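Putative aliphatic sulfonates-binding protein (PDB 2X26) probably serves as the periplasmic solute-binding component of an ABC transport system that takes up aliphatic sulfonates. Local coordinates at residues Q44-L49 with I62-A67. Sequence-based numbering, arbitrary orientation.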
loop_
_atom_site.group_PDB
_atom_site.type_symbol
_atom_site.label_atom_id
_atom_site.label_comp_id
_atom_site.label_asym_id
_atom_site.label_seq_id
_atom_site.Cartn_x
_atom_site.Cartn_y
_atom_site.Cartn_z
ATOM N N GLN A 44 12.044 -1.087 0.106
ATOM C CA GLN A 44 12.863 -1.907 -0.779
ATOM C C GLN A 44 12.283 -1.950 -2.190
ATOM O O GLN A 44 13.040 -1.881 -3.190
ATOM C CB GLN A 44 12.973 -3.342 -0.255
ATOM C CG GLN A 44 13.767 -3.451 1.052
ATOM C CD GLN A 44 12.908 -3.362 2.314
ATOM O OE1 GLN A 44 12.002 -2.540 2.414
ATOM N NE2 GLN A 44 13.231 -4.211 3.315
ATOM N N MET A 45 10.956 -2.027 -2.311
ATOM C CA MET A 45 10.325 -2.038 -3.641
ATOM C C MET A 45 10.607 -0.719 -4.351
ATOM O O MET A 45 10.873 -0.683 -5.564
ATOM C CB MET A 45 8.797 -2.288 -3.550
ATOM C CG MET A 45 8.042 -2.312 -4.918
ATOM S SD MET A 45 7.549 -0.671 -5.503
ATOM C CE MET A 45 7.588 -0.817 -7.272
ATOM N N LEU A 46 10.550 0.379 -3.609
ATOM C CA LEU A 46 10.665 1.678 -4.284
ATOM C C LEU A 46 12.107 1.941 -4.734
ATOM O O LEU A 46 12.327 2.626 -5.709
ATOM C CB LEU A 46 10.177 2.822 -3.405
ATOM C CG LEU A 46 8.644 2.816 -3.184
ATOM C CD1 LEU A 46 8.222 4.013 -2.313
ATOM C CD2 LEU A 46 7.756 2.723 -4.450
ATOM N N GLU A 47 13.053 1.390 -3.989
ATOM C CA GLU A 47 14.453 1.378 -4.396
ATOM C C GLU A 47 14.598 0.712 -5.768
ATOM O O GLU A 47 15.258 1.228 -6.673
ATOM C CB GLU A 47 15.322 0.698 -3.316
ATOM C CG GLU A 47 15.311 1.559 -2.029
ATOM C CD GLU A 47 16.191 1.075 -0.883
ATOM O OE1 GLU A 47 16.526 -0.140 -0.809
ATOM O OE2 GLU A 47 16.558 1.947 -0.041
ATOM N N ALA A 48 13.961 -0.438 -5.931
ATOM C CA ALA A 48 13.983 -1.140 -7.197
ATOM C C ALA A 48 13.295 -0.316 -8.302
ATOM O O ALA A 48 13.799 -0.223 -9.422
ATOM C CB ALA A 48 13.299 -2.549 -7.037
ATOM N N LEU A 49 12.160 0.292 -7.975
ATOM C CA LEU A 49 11.492 1.120 -8.946
ATOM C C LEU A 49 12.377 2.265 -9.393
ATOM O O LEU A 49 12.370 2.668 -10.583
ATOM C CB LEU A 49 10.172 1.647 -8.315
ATOM C CG LEU A 49 9.071 2.096 -9.303
ATOM C CD1 LEU A 49 8.576 1.042 -10.267
ATOM C CD2 LEU A 49 7.891 2.511 -8.452
ATOM N N ILE A 62 2.927 5.705 3.113
ATOM C CA ILE A 62 4.138 6.244 3.710
ATOM C C ILE A 62 5.426 6.080 2.883
ATOM O O ILE A 62 6.118 7.094 2.651
ATOM C CB ILE A 62 4.375 5.719 5.165
ATOM C CG1 ILE A 62 3.185 6.039 6.089
ATOM C CG2 ILE A 62 5.719 6.278 5.693
ATOM C CD1 ILE A 62 2.642 7.461 5.958
ATOM N N PRO A 63 5.742 4.848 2.412
ATOM C CA PRO A 63 7.016 4.700 1.689
ATOM C C PRO A 63 7.258 5.705 0.562
ATOM O O PRO A 63 8.387 6.159 0.418
ATOM C CB PRO A 63 7.006 3.228 1.221
ATOM C CG PRO A 63 6.169 2.499 2.329
ATOM C CD PRO A 63 5.081 3.536 2.653
ATOM N N PRO A 64 6.239 6.063 -0.253
ATOM C CA PRO A 64 6.513 6.987 -1.338
ATOM C C PRO A 64 6.966 8.350 -0.877
ATOM O O PRO A 64 7.677 9.039 -1.625
ATOM C CB PRO A 64 5.159 7.203 -2.001
ATOM C CG PRO A 64 4.368 5.974 -1.648
ATOM C CD PRO A 64 4.878 5.511 -0.321
ATOM N N ILE A 65 6.518 8.771 0.310
ATOM C CA ILE A 65 6.928 10.096 0.810
ATOM C C ILE A 65 8.445 10.083 1.032
ATOM O O ILE A 65 9.156 11.029 0.622
ATOM C CB ILE A 65 6.197 10.441 2.145
ATOM C CG1 ILE A 65 4.714 10.547 1.872
ATOM C CG2 ILE A 65 6.792 11.753 2.735
ATOM C CD1 ILE A 65 3.792 10.632 3.175
ATOM N N PHE A 66 8.954 9.034 1.665
ATOM C CA PHE A 66 10.436 8.909 1.814
ATOM C C PHE A 66 11.193 8.942 0.481
ATOM O O PHE A 66 12.180 9.663 0.349
ATOM C CB PHE A 66 10.812 7.629 2.560
ATOM C CG PHE A 66 10.549 7.682 4.007
ATOM C CD1 PHE A 66 11.564 7.951 4.899
ATOM C CD2 PHE A 66 9.270 7.449 4.493
ATOM C CE1 PHE A 66 11.308 8.008 6.251
ATOM C CE2 PHE A 66 9.019 7.496 5.851
ATOM C CZ PHE A 66 10.036 7.790 6.726
ATOM N N ALA A 67 10.722 8.191 -0.501
ATOM C CA ALA A 67 11.426 8.149 -1.802
ATOM C C ALA A 67 11.353 9.516 -2.519
ATOM O O ALA A 67 12.333 10.015 -3.071
ATOM C CB ALA A 67 10.822 6.984 -2.702
#
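Two helices on one side of the mixed sheet in a lobe of this periplasmic binding protein, 42-51 and 62-69, meet where Leu46 lays one methyl, CD1, against Pro63, Pro64 and Ala67. The two helices are joined through strand 56-59, so they are successive helices of the alternating strand-helix pattern of the PBP fold. Their local axes come within 9.9 Å and cross at -47°, and the contact is small, burying 130 Å² in all.

Every close approach between the segments runs through Leu46 CD1, met by the CB atoms of Pro63 and Ala67, which point back toward it. CG of Leu46 is anti to the carbonyl carbon (chi1 -70°) and CD1 is anti to CA (chi2 -179°), an extended chain that leads this methyl toward helix 62-69. CD1 then meets the main chain as much as side chains: it lies 3.5 Å from Pro63 C and equally close to Pro63 O and Pro64 N, against the peptide that links the two prolines. Around that point, Pro63 CB approaches CD1 to 3.8 Å and Ala67 CB to 4.0 Å, while Pro64 CD is a looser neighbour. Pro63 and Ala67, one helical turn apart, are also tied by the bond from Ala67 N to Pro63 O (3.2 Å). Leu46 and Ala67 have the closest pair of CA atoms across the two segments, 7.0 Å apart. The contact is thus van der Waals packing of one methyl on a peptide and on two CB atoms.

On the sheet side, Leu46 and Pro64 both touch Thr59 of strand 56-59, and Pro64 also reaches Tyr76 of strand 74-80, whereas Ile62 and Ile65 pack against helix 255-270.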